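Local coordinates for protein probable transcriptional regulator (Pseudomonas aeruginosa, PDB 2NNN) that probably acts as a dimeric DNA-binding transcription factor of the MarR family, using a winged helix-turn-helix domain, at residues T37-A42 against T62-A67; C53-L58 against A67-V72. All blocks are in the same frame, centred on the assembly; numbering follows the deposited sequence.

Interaction 1. Residues T37-A42 against T62-A67; sequences TPTQWA and TAMDAA
Met64, a selenomethionine, lays its outer end against the first turn of helix 38-50. Its SE comes within 3.8 Å of Thr39 CB. The terminal methyl turns onto the backbone: Met64 CE is 3.6 Å from Thr39 O. It gets there because the chain runs straight through chi2 (-177°) and then turns aside about the CG-SE bond (chi3 -92°). Ala42 CB borders the same methyl more loosely, 4.4 Å from Met64 CE. No hydrogen bond joins the segments; the contact is small, all van der Waals touches, two of them methyls against carbonyl oxygens. Segment 62-67 holds the turn of the MarR helix-turn-helix, between helices 55-61 and 66-78, and the first two residues of the latter. Segment 37-42 begins the helix that precedes them. A capping box closes its start. Gln40 N donates to Thr37 OG1 at 3.2 Å, and Thr37 N donates back to Gln40 OE1 at 3.3 Å. The second bond is nearly straight at its hydrogen, but the donor stands above the amide carbonyl plane. Away from Met64 the fit is looser. Thr62 sends only its methyl across, with CG2 4.0 Å from Ala42 O, while its OG1 bonds back to Leu58 O. Beyond Met64 the chain leads out to the exposed start of helix 66-78. Arg18 of the second subunit packs on Thr39 and Met64 and hydrogen-bonds to Thr62 O.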
loop_
_atom_site.group_PDB
_atom_site.type_symbol
_atom_site.label_atom_id
_atom_site.label_comp_id
_atom_site.label_asym_id
_atom_site.label_seq_id
_atom_site.Cartn_x
_atom_site.Cartn_y
_atom_site.Cartn_z
ATOM N N THR A 37 -5.743 6.733 -11.336
ATOM C CA THR A 37 -5.234 6.130 -10.099
ATOM C C THR A 37 -4.046 6.931 -9.515
ATOM O O THR A 37 -3.425 7.733 -10.229
ATOM C CB THR A 37 -4.816 4.665 -10.310
ATOM O OG1 THR A 37 -3.710 4.607 -11.221
ATOM C CG2 THR A 37 -5.966 3.853 -10.873
ATOM N N PRO A 38 -3.746 6.754 -8.204
ATOM C CA PRO A 38 -2.536 7.386 -7.640
ATOM C C PRO A 38 -1.276 7.237 -8.488
ATOM O O PRO A 38 -0.555 8.226 -8.668
ATOM C CB PRO A 38 -2.370 6.675 -6.287
ATOM C CG PRO A 38 -3.775 6.397 -5.858
ATOM C CD PRO A 38 -4.519 6.045 -7.156
ATOM N N THR A 39 -1.001 6.024 -8.986
ATOM C CA THR A 39 0.258 5.737 -9.695
ATOM C C THR A 39 0.212 6.306 -11.096
ATOM O O THR A 39 1.211 6.846 -11.585
ATOM C CB THR A 39 0.606 4.228 -9.727
ATOM O OG1 THR A 39 -0.528 3.472 -10.155
ATOM C CG2 THR A 39 0.987 3.743 -8.337
ATOM N N GLN A 40 -0.955 6.215 -11.735
ATOM C CA GLN A 40 -1.175 6.896 -13.004
ATOM C C GLN A 40 -0.850 8.385 -12.918
ATOM O O GLN A 40 -0.231 8.930 -13.825
ATOM C CB GLN A 40 -2.598 6.663 -13.525
ATOM C CG GLN A 40 -2.747 5.317 -14.225
ATOM C CD GLN A 40 -4.192 4.902 -14.434
ATOM O OE1 GLN A 40 -5.108 5.726 -14.405
ATOM N NE2 GLN A 40 -4.400 3.608 -14.654
ATOM N N TRP A 41 -1.229 9.008 -11.807
ATOM C CA TRP A 41 -1.003 10.441 -11.545
ATOM C C TRP A 41 0.470 10.719 -11.280
ATOM O O TRP A 41 1.018 11.703 -11.786
ATOM C CB TRP A 41 -1.859 10.911 -10.350
ATOM C CG TRP A 41 -1.607 12.355 -9.925
ATOM C CD1 TRP A 41 -0.972 12.780 -8.782
ATOM C CD2 TRP A 41 -2.008 13.560 -10.626
ATOM N NE1 TRP A 41 -0.950 14.160 -8.734
ATOM C CE2 TRP A 41 -1.572 14.661 -9.853
ATOM C CE3 TRP A 41 -2.686 13.810 -11.831
ATOM C CZ2 TRP A 41 -1.775 15.989 -10.258
ATOM C CZ3 TRP A 41 -2.895 15.136 -12.225
ATOM C CH2 TRP A 41 -2.441 16.203 -11.440
ATOM N N ALA A 42 1.100 9.853 -10.484
ATOM C CA ALA A 42 2.526 9.947 -10.147
ATOM C C ALA A 42 3.403 9.933 -11.399
ATOM O O ALA A 42 4.310 10.760 -11.529
ATOM C CB ALA A 42 2.936 8.806 -9.210
ATOM N N THR A 62 9.594 6.604 -9.870
ATOM C CA THR A 62 8.257 6.575 -9.246
ATOM C C THR A 62 7.989 5.265 -8.493
ATOM O O THR A 62 6.832 4.902 -8.299
ATOM C CB THR A 62 7.142 6.774 -10.272
ATOM O OG1 THR A 62 7.251 5.765 -11.281
ATOM C CG2 THR A 62 7.234 8.132 -10.920
ATOM N N ALA A 63 9.070 4.591 -8.076
ATOM C CA ALA A 63 9.056 3.292 -7.390
ATOM C C ALA A 63 8.194 2.241 -8.097
ATOM O O ALA A 63 7.404 1.538 -7.476
ATOM C CB ALA A 63 8.656 3.459 -5.930
HETATM N N MSE A 64 8.366 2.132 -9.402
HETATM C CA MSE A 64 7.579 1.216 -10.192
HETATM C C MSE A 64 8.405 0.284 -11.063
HETATM O O MSE A 64 9.363 0.685 -11.734
HETATM C CB MSE A 64 6.545 1.956 -11.051
HETATM C CG MSE A 64 5.253 2.241 -10.303
HETATM SE SE MSE A 64 3.880 3.094 -11.376
HETATM C CE MSE A 64 4.201 4.987 -11.061
ATOM N N ASP A 65 7.986 -0.972 -11.019
ATOM C CA ASP A 65 8.456 -2.059 -11.858
ATOM C C ASP A 65 8.353 -1.747 -13.322
ATOM O O ASP A 65 7.496 -0.963 -13.718
ATOM C CB ASP A 65 7.515 -3.237 -11.639
ATOM C CG ASP A 65 8.216 -4.401 -11.155
ATOM O OD1 ASP A 65 9.453 -4.322 -11.160
ATOM O OD2 ASP A 65 7.557 -5.376 -10.750
ATOM N N ALA A 66 9.188 -2.415 -14.116
ATOM C CA ALA A 66 9.096 -2.393 -15.573
ATOM C C ALA A 66 7.710 -2.815 -16.052
ATOM O O ALA A 66 7.100 -2.136 -16.879
ATOM C CB ALA A 66 10.177 -3.299 -16.187
ATOM N N ALA A 67 7.224 -3.936 -15.527
ATOM C CA ALA A 67 5.862 -4.412 -15.792
ATOM C C ALA A 67 4.779 -3.443 -15.277
ATOM O O ALA A 67 3.781 -3.214 -15.958
ATOM C CB ALA A 67 5.659 -5.804 -15.201
#

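Interaction 2. Residues C53-L58 against A67-V72; sequences CPQNQL and ATIKGV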
loop_
_atom_site.group_PDB
_atom_site.type_symbol
_atom_site.label_atom_id
_atom_site.label_comp_id
_atom_site.label_asym_id
_atom_site.label_seq_id
_atom_site.Cartn_x
_atom_site.Cartn_y
_atom_site.Cartn_z
ATOM N N CYS A 53 11.869 10.730 -21.343
ATOM C CA CYS A 53 12.478 9.873 -20.339
ATOM C C CYS A 53 12.214 8.449 -20.777
ATOM O O CYS A 53 11.135 8.158 -21.285
ATOM C CB CYS A 53 11.796 10.111 -18.978
ATOM S SG CYS A 53 12.808 9.743 -17.517
ATOM N N PRO A 54 13.202 7.552 -20.614
ATOM C CA PRO A 54 12.948 6.130 -20.876
ATOM C C PRO A 54 11.875 5.568 -19.923
ATOM O O PRO A 54 11.831 5.973 -18.757
ATOM C CB PRO A 54 14.303 5.471 -20.600
ATOM C CG PRO A 54 15.310 6.583 -20.587
ATOM C CD PRO A 54 14.593 7.817 -20.197
ATOM N N GLN A 55 11.034 4.653 -20.405
ATOM C CA GLN A 55 9.918 4.100 -19.606
ATOM C C GLN A 55 10.358 3.447 -18.290
ATOM O O GLN A 55 9.745 3.662 -17.249
ATOM C CB GLN A 55 9.103 3.099 -20.429
ATOM C CG GLN A 55 7.765 2.697 -19.811
ATOM C CD GLN A 55 6.953 1.804 -20.738
ATOM O OE1 GLN A 55 7.177 0.599 -20.817
ATOM N NE2 GLN A 55 6.009 2.400 -21.450
ATOM N N ASN A 56 11.426 2.664 -18.349
ATOM C CA ASN A 56 11.952 1.956 -17.180
ATOM C C ASN A 56 12.618 2.902 -16.180
ATOM O O ASN A 56 12.581 2.667 -14.956
ATOM C CB ASN A 56 12.929 0.863 -17.625
ATOM C CG ASN A 56 12.220 -0.346 -18.242
ATOM O OD1 ASN A 56 10.982 -0.363 -18.424
ATOM N ND2 ASN A 56 13.003 -1.376 -18.550
ATOM N N GLN A 57 13.220 3.966 -16.711
ATOM C CA GLN A 57 13.750 5.035 -15.880
ATOM C C GLN A 57 12.625 5.805 -15.206
ATOM O O GLN A 57 12.745 6.174 -14.041
ATOM C CB GLN A 57 14.609 5.984 -16.712
ATOM C CG GLN A 57 15.253 7.094 -15.894
ATOM C CD GLN A 57 16.468 7.666 -16.580
ATOM O OE1 GLN A 57 17.524 7.028 -16.622
ATOM N NE2 GLN A 57 16.335 8.871 -17.117
ATOM N N LEU A 58 11.548 6.060 -15.944
ATOM C CA LEU A 58 10.362 6.675 -15.377
ATOM C C LEU A 58 9.872 5.802 -14.203
ATOM O O LEU A 58 9.474 6.306 -13.161
ATOM C CB LEU A 58 9.270 6.854 -16.444
ATOM C CG LEU A 58 7.895 7.362 -15.960
ATOM C CD1 LEU A 58 7.973 8.699 -15.212
ATOM C CD2 LEU A 58 6.835 7.428 -17.069
ATOM N N ALA A 67 7.224 -3.936 -15.527
ATOM C CA ALA A 67 5.862 -4.412 -15.792
ATOM C C ALA A 67 4.779 -3.443 -15.277
ATOM O O ALA A 67 3.781 -3.214 -15.958
ATOM C CB ALA A 67 5.659 -5.804 -15.201
ATOM N N THR A 68 4.982 -2.876 -14.087
ATOM C CA THR A 68 4.046 -1.911 -13.516
ATOM C C THR A 68 4.015 -0.605 -14.300
ATOM O O THR A 68 2.943 -0.148 -14.669
ATOM C CB THR A 68 4.346 -1.624 -12.026
ATOM O OG1 THR A 68 4.478 -2.862 -11.328
ATOM C CG2 THR A 68 3.219 -0.819 -11.374
ATOM N N ILE A 69 5.180 -0.006 -14.556
ATOM C CA ILE A 69 5.227 1.234 -15.318
ATOM C C ILE A 69 4.771 1.028 -16.748
ATOM O O ILE A 69 4.151 1.916 -17.326
ATOM C CB ILE A 69 6.600 1.955 -15.261
ATOM C CG1 ILE A 69 6.464 3.398 -15.763
ATOM C CG2 ILE A 69 7.669 1.200 -16.047
ATOM C CD1 ILE A 69 5.675 4.312 -14.839
ATOM N N LYS A 70 5.067 -0.145 -17.308
ATOM C CA LYS A 70 4.625 -0.502 -18.652
ATOM C C LYS A 70 3.122 -0.258 -18.809
ATOM O O LYS A 70 2.685 0.364 -19.772
ATOM C CB LYS A 70 4.936 -1.968 -18.937
ATOM C CG LYS A 70 4.765 -2.360 -20.397
ATOM C CD LYS A 70 5.059 -3.842 -20.618
ATOM C CE LYS A 70 4.542 -4.311 -21.973
ATOM N NZ LYS A 70 5.495 -3.987 -23.079
ATOM N N GLY A 71 2.345 -0.731 -17.837
ATOM C CA GLY A 71 0.898 -0.728 -17.939
ATOM C C GLY A 71 0.275 0.589 -17.507
ATOM O O GLY A 71 -0.798 0.961 -17.994
ATOM N N VAL A 72 0.926 1.289 -16.584
ATOM C CA VAL A 72 0.509 2.638 -16.253
ATOM C C VAL A 72 0.646 3.528 -17.495
ATOM O O VAL A 72 -0.292 4.255 -17.845
ATOM C CB VAL A 72 1.309 3.215 -15.054
ATOM C CG1 VAL A 72 1.307 4.744 -15.075
ATOM C CG2 VAL A 72 0.763 2.680 -13.751
HETATM O O HOH W 1 6.994 -1.230 -22.978
#
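Ile69 CG1 and Gln55 CG both stand anti to their backbone nitrogens, and the two side chains meet. In Ile69 (chi1 -165°) this sets the CG1 branch on the Leu58 side, and chi2 then turns CD1 onto it, while CG2 is left for Gln55. In Gln55 (chi1 -168°) the chain then runs out extended toward Lys70. The segments belong to helices 55-61 and 66-78, the two helices of the helix-turn-helix in this MarR-type winged-helix domain. In this family the second of them is the usual recognition helix, so it is the probable DNA reader here. Ile69 is the buried centre of the contact. Its CG2 lies 3.4 Å from Gln55 O, and CG1 lies 3.6 Å from the same Gln55 O, so one carbonyl rests against both branches. The Gln55 chain runs alongside Ile69 with the reverse heading, its CG 4.1 Å from Ile69 CG2. Deeper in, Leu58 and Ile69 lie nearly perpendicular. Leu58 CG is 3.9 Å from Ile69 CD1, and Leu58 CD2 is close to the same methyl. Leu58 also packs on Leu47 and Arg46 of helix 38-50, which joins this pair to the body of the domain. The outer side is polar and more open. Here the amide end of Gln55 lies over the backbone of Lys70, with OE1 3.5 Å from Lys70 CA. No direct hydrogen bond links the two segments. Instead, one water donates to Gln55 OE1 at 2.8 Å and accepts from Lys70 NZ at 3.1 Å.

Interaction 1 lies at the turn leading into helix 66-78 and interaction 2 on the helix itself, with centres about 8 Å apart. Interaction 1 sets the turn against helix 38-50. Interaction 2 sets the helix against helix 55-61. Val72 joins them: its CG2 is 3.9 Å from Met64 SE and 3.9 Å from Thr39 OG1. Ile69 also touches Met64, so the selenomethionine meets side chains from both contacts. On the outer side, Ala66 CB lies 3.8 Å from Asn56 OD1. Only interaction 1 touches the second subunit. Through Met64 and Val72 the packing of helix 38-50 runs on to the probable DNA-reading helix, which meets helix 55-61 in interaction 2.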